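TRAP dicarboxylate transporter, DctP subunit (Ochrobactrum anthropi, PDB 4P47) probably serves as the periplasmic solute-binding subunit of a TRAP transporter, capturing a substrate, perhaps a dicarboxylate, for uptake across the inner membrane. Local coordinates at residues A[26-31]-A[254-259]; A[91-96]-A[241-246]. One frame throughout, in Å; residues are numbered along the deposited sequence.

Contact 1. Residues A[26-31]-A[254-259]; sequences EIRSQT and DEEKAV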
ATOM      1  N   GLU A  26     -34.771   0.189 -10.280  1.00 35.86           N
ATOM      2  CA  GLU A  26     -34.484   1.464  -9.637  1.00 41.35           C
ATOM      3  C   GLU A  26     -33.584   1.267  -8.423  1.00 39.26           C
ATOM      4  O   GLU A  26     -33.516   0.171  -7.860  1.00 39.22           O
ATOM      5  CB  GLU A  26     -35.780   2.139  -9.189  1.00 45.93           C
ATOM      6  CG  GLU A  26     -36.582   1.308  -8.197  1.00 46.90           C
ATOM      7  CD  GLU A  26     -37.554   2.145  -7.391  1.00 51.77           C
ATOM      8  OE1 GLU A  26     -38.371   2.871  -8.008  1.00 52.73           O
ATOM      9  OE2 GLU A  26     -37.490   2.082  -6.143  1.00 53.22           O
ATOM     10  N   ILE A  27     -32.910   2.338  -8.019  1.00 31.52           N
ATOM     11  CA  ILE A  27     -32.051   2.319  -6.841  1.00 28.62           C
ATOM     12  C   ILE A  27     -32.901   2.182  -5.578  1.00 25.15           C
ATOM     13  O   ILE A  27     -33.632   3.092  -5.195  1.00 27.09           O
ATOM     14  CB  ILE A  27     -31.162   3.586  -6.789  1.00 27.22           C
ATOM     15  CG1 ILE A  27     -30.246   3.617  -8.017  1.00 31.75           C
ATOM     16  CG2 ILE A  27     -30.325   3.630  -5.505  1.00 24.47           C
ATOM     17  CD1 ILE A  27     -29.376   4.859  -8.114  1.00 35.36           C
ATOM     18  N   ARG A  28     -32.809   1.015  -4.949  1.00 21.49           N
ATOM     19  CA  ARG A  28     -33.606   0.704  -3.772  1.00 23.65           C
ATOM     20  C   ARG A  28     -32.848   1.106  -2.516  1.00 25.79           C
ATOM     21  O   ARG A  28     -31.640   1.383  -2.567  1.00 22.25           O
ATOM     22  CB  ARG A  28     -33.918  -0.794  -3.742  1.00 22.59           C
ATOM     23  CG  ARG A  28     -34.569  -1.293  -5.008  1.00 25.89           C
ATOM     24  CD  ARG A  28     -34.384  -2.777  -5.169  1.00 28.07           C
ATOM     25  NE  ARG A  28     -33.003  -3.096  -5.509  1.00 19.56           N
ATOM     26  CZ  ARG A  28     -32.580  -4.311  -5.828  1.00 30.06           C
ATOM     27  NH1 ARG A  28     -31.305  -4.508  -6.122  1.00 28.53           N
ATOM     28  NH2 ARG A  28     -33.430  -5.329  -5.853  1.00 29.19           N
ATOM     29  N   SER A  29     -33.552   1.163  -1.394  0.83 21.54           N
ATOM     30  CA  SER A  29     -32.885   1.378  -0.126  0.83 22.05           C
ATOM     31  C   SER A  29     -31.801   0.308   0.021  0.83 18.69           C
ATOM     32  O   SER A  29     -32.062  -0.876  -0.176  0.83 15.29           O
ATOM     33  CB  SER A  29     -33.888   1.295   1.021  0.83 31.41           C
ATOM     34  OG  SER A  29     -33.250   1.465   2.273  0.83 31.57           O
ATOM     35  N   GLN A  30     -30.580   0.731   0.328  1.00 14.54           N
ATOM     36  CA  GLN A  30     -29.485  -0.198   0.636  1.00 12.11           C
ATOM     37  C   GLN A  30     -28.666   0.356   1.791  1.00 11.76           C
ATOM     38  O   GLN A  30     -28.570   1.571   1.990  1.00 13.67           O
ATOM     39  CB  GLN A  30     -28.569  -0.403  -0.568  1.00 11.55           C
ATOM     40  CG  GLN A  30     -29.261  -0.904  -1.838  1.00 14.00           C
ATOM     41  CD  GLN A  30     -29.705  -2.367  -1.778  1.00 15.51           C
ATOM     42  OE1 GLN A  30     -29.356  -3.115  -0.862  1.00 17.14           O
ATOM     43  NE2 GLN A  30     -30.473  -2.778  -2.773  1.00 16.39           N
ATOM     44  N   THR A  31     -28.071  -0.536   2.565  1.00 16.07           N
ATOM     45  CA  THR A  31     -27.159  -0.106   3.606  1.00 18.55           C
ATOM     46  C   THR A  31     -25.845  -0.815   3.392  1.00 14.32           C
ATOM     47  O   THR A  31     -25.797  -2.027   3.213  1.00 15.87           O
ATOM     48  CB  THR A  31     -27.693  -0.402   5.018  1.00 28.66           C
ATOM     49  OG1 THR A  31     -28.926   0.296   5.213  1.00 29.22           O
ATOM     50  CG2 THR A  31     -26.700   0.057   6.081  1.00 28.40           C
ATOM     51  N   ASP A 254     -28.083  -2.762 -11.787  1.00 15.90           N
ATOM     52  CA  ASP A 254     -27.023  -2.060 -12.491  1.00 15.98           C
ATOM     53  C   ASP A 254     -26.910  -0.595 -12.088  1.00 14.18           C
ATOM     54  O   ASP A 254     -25.812  -0.040 -12.082  1.00 14.02           O
ATOM     55  CB  ASP A 254     -27.221  -2.181 -13.998  1.00 16.16           C
ATOM     56  CG  ASP A 254     -26.898  -3.564 -14.502  1.00 20.12           C
ATOM     57  OD1 ASP A 254     -26.229  -4.327 -13.769  1.00 20.04           O
ATOM     58  OD2 ASP A 254     -27.299  -3.895 -15.641  1.00 22.77           O
ATOM     59  N   GLU A 255     -28.033   0.039 -11.772  1.00 12.59           N
ATOM     60  CA  GLU A 255     -27.998   1.434 -11.378  1.00 14.61           C
ATOM     61  C   GLU A 255     -27.306   1.590 -10.027  1.00 11.96           C
ATOM     62  O   GLU A 255     -26.554   2.530  -9.844  1.00 14.23           O
ATOM     63  CB  GLU A 255     -29.403   2.035 -11.360  1.00 21.24           C
ATOM     64  CG  GLU A 255     -30.105   1.953 -12.706  1.00 34.57           C
ATOM     65  CD  GLU A 255     -31.163   0.858 -12.747  1.00 46.66           C
ATOM     66  OE1 GLU A 255     -32.349   1.177 -12.502  1.00 50.40           O
ATOM     67  OE2 GLU A 255     -30.812  -0.315 -13.024  1.00 38.07           O
ATOM     68  N   GLU A 256     -27.563   0.667  -9.104  1.00 13.11           N
ATOM     69  CA  GLU A 256     -26.924   0.697  -7.787  1.00 11.68           C
ATOM     70  C   GLU A 256     -25.413   0.443  -7.948  1.00  9.83           C
ATOM     71  O   GLU A 256     -24.582   1.141  -7.372  1.00  9.49           O
ATOM     72  CB  GLU A 256     -27.565  -0.347  -6.861  1.00 12.08           C
ATOM     73  CG  GLU A 256     -29.032  -0.038  -6.497  1.00 14.88           C
ATOM     74  CD  GLU A 256     -29.822  -1.241  -5.987  1.00 13.35           C
ATOM     75  OE1 GLU A 256     -29.497  -2.404  -6.286  1.00 15.63           O
ATOM     76  OE2 GLU A 256     -30.829  -1.023  -5.270  1.00 16.96           O
ATOM     77  N   LYS A 257     -25.052  -0.543  -8.756  1.00 10.16           N
ATOM     78  CA  LYS A 257     -23.653  -0.841  -9.005  1.00  8.57           C
ATOM     79  C   LYS A 257     -22.927   0.355  -9.613  1.00  9.20           C
ATOM     80  O   LYS A 257     -21.791   0.654  -9.229  1.00  8.44           O
ATOM     81  CB  LYS A 257     -23.517  -2.047  -9.929  1.00 10.83           C
ATOM     82  CG  LYS A 257     -23.920  -3.356  -9.296  1.00 11.04           C
ATOM     83  CD  LYS A 257     -23.952  -4.492 -10.318  1.00 12.08           C
ATOM     84  CE  LYS A 257     -24.184  -5.826  -9.628  1.00 12.57           C
ATOM     85  NZ  LYS A 257     -24.246  -6.915 -10.673  1.00 16.72           N
ATOM     86  N   ALA A 258     -23.562   1.035 -10.570  1.00 10.49           N
ATOM     87  CA  ALA A 258     -22.925   2.172 -11.219  1.00  9.36           C
ATOM     88  C   ALA A 258     -22.634   3.314 -10.223  1.00  8.11           C
ATOM     89  O   ALA A 258     -21.596   3.961 -10.305  1.00  9.52           O
ATOM     90  CB  ALA A 258     -23.762   2.679 -12.372  1.00 11.61           C
ATOM     91  N   VAL A 259     -23.565   3.586  -9.310  1.00  8.03           N
ATOM     92  CA  VAL A 259     -23.346   4.593  -8.262  1.00  8.04           C
ATOM     93  C   VAL A 259     -22.095   4.263  -7.468  1.00  7.27           C
ATOM     94  O   VAL A 259     -21.237   5.120  -7.227  1.00  8.14           O
ATOM     95  CB  VAL A 259     -24.551   4.664  -7.295  1.00  9.65           C
ATOM     96  CG1 VAL A 259     -24.161   5.397  -6.021  1.00  9.72           C
ATOM     97  CG2 VAL A 259     -25.755   5.325  -7.976  1.00 12.46           C
TER
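One carboxylate, that of E256 in the first turn of helix 254-288, gathers the N-terminal chain 26-31 against the helix. Its CG stands anti to the carbonyl carbon (chi1 -67°) and the chain runs extended beyond it, carrying the carboxylate past I27 to R28 and Q30. R28, bent at chi3, turns its guanidinium side-on into a salt bridge: NE reaches E256 OE2 at 3.0 Å. NH1 meets the syn lone pair of E256 OE1 at 2.8 Å; both bonds are nearly straight and the planes 25° apart. The backbone N of R28 takes the anti lone pair of E256 OE2 at 2.9 Å. Q30, bent at chi2, brings NE2 to E256 OE2 from above the carboxylate plane at 3.1 Å, amide and carboxylate nearly perpendicular. On the apolar flank I27, its CG1 anti to the carbonyl carbon and CD1 extended (chi2 177°), lays CG1 against E255 CB and CD1 3.7 Å from V259 CG2. N253 N also binds E256 OE1, while R28 NH1 has a second acceptor in R251 O. With three donors on OE2 and two on OE1, two of the five from the guanidinium, buried E256 probably stays ionised, its rotation fixed.

Contact 2. Residues A[91-96]-A[241-246]; sequences TVMNAG and IVMISK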
ATOM      1  N   THR A  91     -14.789  -3.009   2.405  1.00  6.44           N
ATOM      2  CA  THR A  91     -13.590  -2.677   3.146  1.00  6.52           C
ATOM      3  C   THR A  91     -12.550  -2.139   2.179  1.00  7.46           C
ATOM      4  O   THR A  91     -12.685  -2.258   0.945  1.00  7.55           O
ATOM      5  CB  THR A  91     -13.049  -3.878   3.933  1.00  8.29           C
ATOM      6  OG1 THR A  91     -12.078  -3.445   4.888  1.00  8.74           O
ATOM      7  CG2 THR A  91     -12.412  -4.891   3.020  1.00  9.84           C
ATOM      8  N   VAL A  92     -11.523  -1.519   2.739  1.00  5.47           N
ATOM      9  CA  VAL A  92     -10.344  -1.104   1.998  1.00  7.71           C
ATOM     10  C   VAL A  92      -9.112  -1.505   2.810  1.00  6.05           C
ATOM     11  O   VAL A  92      -9.082  -1.331   4.023  1.00  7.44           O
ATOM     12  CB  VAL A  92     -10.395   0.424   1.675  1.00  6.12           C
ATOM     13  CG1 VAL A  92     -10.565   1.272   2.948  1.00  8.31           C
ATOM     14  CG2 VAL A  92      -9.182   0.836   0.867  1.00  6.81           C
ATOM     15  N   MET A  93      -8.129  -2.105   2.160  1.00  6.17           N
ATOM     16  CA  MET A  93      -6.928  -2.567   2.878  1.00  7.80           C
ATOM     17  C   MET A  93      -5.787  -2.733   1.906  1.00  6.51           C
ATOM     18  O   MET A  93      -5.987  -2.763   0.700  1.00  6.31           O
ATOM     19  CB  MET A  93      -7.173  -3.918   3.560  1.00  7.46           C
ATOM     20  CG  MET A  93      -7.383  -5.056   2.566  1.00  8.04           C
ATOM     21  SD  MET A  93      -7.735  -6.656   3.367  1.00 10.05           S
ATOM     22  CE  MET A  93      -9.383  -6.307   3.897  1.00 12.57           C
ATOM     23  N   ASN A  94      -4.579  -2.873   2.433  1.00  6.78           N
ATOM     24  CA  ASN A  94      -3.416  -3.108   1.590  1.00  6.57           C
ATOM     25  C   ASN A  94      -3.647  -4.320   0.706  1.00  7.78           C
ATOM     26  O   ASN A  94      -4.014  -5.408   1.187  1.00  7.67           O
ATOM     27  CB  ASN A  94      -2.161  -3.302   2.457  1.00  6.64           C
ATOM     28  CG  ASN A  94      -1.661  -2.005   3.073  1.00  9.73           C
ATOM     29  OD1 ASN A  94      -2.117  -0.917   2.762  1.00  9.32           O
ATOM     30  ND2 ASN A  94      -0.716  -2.129   3.991  1.00 14.63           N
ATOM     31  N   ALA A  95      -3.409  -4.157  -0.589  1.00  7.20           N
ATOM     32  CA  ALA A  95      -3.762  -5.204  -1.530  1.00  6.94           C
ATOM     33  C   ALA A  95      -2.922  -6.469  -1.390  1.00  7.72           C
ATOM     34  O   ALA A  95      -3.375  -7.550  -1.741  1.00  7.74           O
ATOM     35  CB  ALA A  95      -3.705  -4.680  -2.956  1.00  7.95           C
ATOM     36  N   GLY A  96      -1.722  -6.346  -0.850  1.00  7.43           N
ATOM     37  CA  GLY A  96      -0.863  -7.505  -0.660  1.00  8.47           C
ATOM     38  C   GLY A  96      -1.450  -8.506   0.311  1.00  7.74           C
ATOM     39  O   GLY A  96      -1.092  -9.690   0.274  1.00 10.35           O
ATOM     40  N   ILE A 241      -6.754  -1.802  -1.869  1.00  6.06           N
ATOM     41  CA  ILE A 241      -7.850  -2.168  -2.755  1.00  6.00           C
ATOM     42  C   ILE A 241      -9.158  -1.989  -1.996  1.00  5.81           C
ATOM     43  O   ILE A 241      -9.321  -2.409  -0.834  1.00  7.23           O
ATOM     44  CB  ILE A 241      -7.689  -3.593  -3.320  1.00  6.60           C
ATOM     45  CG1 ILE A 241      -8.815  -3.900  -4.302  1.00  7.63           C
ATOM     46  CG2 ILE A 241      -7.614  -4.620  -2.209  1.00  7.73           C
ATOM     47  CD1 ILE A 241      -8.581  -5.165  -5.110  1.00  8.79           C
ATOM     48  N   VAL A 242     -10.104  -1.320  -2.653  1.00  5.15           N
ATOM     49  CA  VAL A 242     -11.461  -1.175  -2.157  1.00  6.16           C
ATOM     50  C   VAL A 242     -12.288  -2.315  -2.716  1.00  6.94           C
ATOM     51  O   VAL A 242     -12.320  -2.526  -3.943  1.00  6.65           O
ATOM     52  CB  VAL A 242     -12.065   0.161  -2.630  1.00  6.36           C
ATOM     53  CG1 VAL A 242     -13.494   0.330  -2.111  1.00  7.87           C
ATOM     54  CG2 VAL A 242     -11.192   1.350  -2.188  1.00  8.05           C
ATOM     55  N   MET A 243     -12.920  -3.066  -1.823  1.00  5.32           N
ATOM     56  CA  MET A 243     -13.674  -4.251  -2.185  1.00  6.59           C
ATOM     57  C   MET A 243     -15.072  -4.221  -1.628  1.00  6.79           C
ATOM     58  O   MET A 243     -15.361  -3.585  -0.600  1.00  7.17           O
ATOM     59  CB  MET A 243     -12.980  -5.493  -1.633  1.00  7.66           C
ATOM     60  CG  MET A 243     -11.649  -5.786  -2.292  1.00  7.96           C
ATOM     61  SD  MET A 243     -10.671  -7.109  -1.513  1.00  9.61           S
ATOM     62  CE  MET A 243     -10.336  -6.370   0.101  1.00 11.49           C
ATOM     63  N   ILE A 244     -15.947  -4.955  -2.308  1.00  7.21           N
ATOM     64  CA  ILE A 244     -17.297  -5.169  -1.856  1.00  6.82           C
ATOM     65  C   ILE A 244     -17.608  -6.673  -1.904  1.00  6.69           C
ATOM     66  O   ILE A 244     -17.109  -7.396  -2.765  1.00  8.79           O
ATOM     67  CB  ILE A 244     -18.280  -4.279  -2.691  1.00  7.39           C
ATOM     68  CG1 ILE A 244     -19.692  -4.338  -2.129  1.00  9.35           C
ATOM     69  CG2 ILE A 244     -18.270  -4.641  -4.182  1.00  8.35           C
ATOM     70  CD1 ILE A 244     -20.543  -3.185  -2.604  1.00  9.53           C
ATOM     71  N   SER A 245     -18.394  -7.128  -0.937  1.00  7.45           N
ATOM     72  CA  SER A 245     -18.800  -8.530  -0.837  1.00  9.09           C
ATOM     73  C   SER A 245     -19.556  -8.968  -2.100  1.00  9.69           C
ATOM     74  O   SER A 245     -20.510  -8.318  -2.510  1.00  9.53           O
ATOM     75  CB  SER A 245     -19.678  -8.711   0.399  1.00  9.60           C
ATOM     76  OG  SER A 245     -20.329  -9.976   0.420  1.00 11.61           O
ATOM     77  N   LYS A 246     -19.148 -10.068  -2.727  1.00  9.70           N
ATOM     78  CA  LYS A 246     -19.886 -10.556  -3.902  1.00 10.06           C
ATOM     79  C   LYS A 246     -21.326 -10.975  -3.555  1.00 10.64           C
ATOM     80  O   LYS A 246     -22.241 -10.746  -4.341  1.00 11.34           O
ATOM     81  CB  LYS A 246     -19.144 -11.699  -4.582  1.00 11.82           C
ATOM     82  CG  LYS A 246     -19.853 -12.254  -5.818  1.00 14.43           C
ATOM     83  CD  LYS A 246     -18.961 -13.226  -6.573  1.00 16.49           C
ATOM     84  CE  LYS A 246     -19.602 -13.653  -7.899  1.00 15.57           C
ATOM     85  NZ  LYS A 246     -20.898 -14.359  -7.679  1.00 18.72           N
TER
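Two methionines meet tip to tip above the antiparallel pair formed by strands 90-94 and 229-245. M93 places CG between its backbone N and carbonyl carbon (chi1 67°), whereas M243 has CG anti to the carbonyl carbon (chi1 -68°). Both bend at chi3; the two chains cross at about a right angle, and M93 CE lies 3.9 Å from M243 CE. The same M243 methyl touches T91 CG2 at 3.9 Å, with the T91 and M243 side chains lying side by side and pointing the same way. T91 OG1 is bound to A35 O of the neighbouring strand. On the other face V92 and V242, a non-hydrogen-bonded pair, cross obliquely and meet at their CG2 methyls, 3.7 Å apart. Past the strand end, A95 CB rests on I241 CG2. Four backbone bonds fix this register; in one, M243 N lies nearly on the C=O axis of T91, 2.9 Å from T91 O. Helix 76-85 packs on the T91, M93 and M243 face. Strand 229-245 lies between 90-94 and 141-156, antiparallel to both, and 90-94 is itself parallel to 30-35, as befits the two-lobed periplasmic binding-protein fold of the DctP family.

Burial separates the two contacts in character. Contact 2 is wholly buried, its centre about 12 Å from the centre of the chain, and relies on backbone hydrogen bonds and apolar methyl contacts; the centre of contact 1 lies about 29 Å from that point, and this partly exposed contact turns on a carboxylate surrounded by donors, with a small apolar patch beside it. Their centres are 20 Å apart and their nearest atoms about 7 Å, so they do not touch, yet both reach one sheet through the adjacent parallel strands 30-35 and 90-94. Contact 2 is nested within the loop that contact 1 closes. One therefore joins strands inside the sheet, while the other fastens the chain leading into it to a helix.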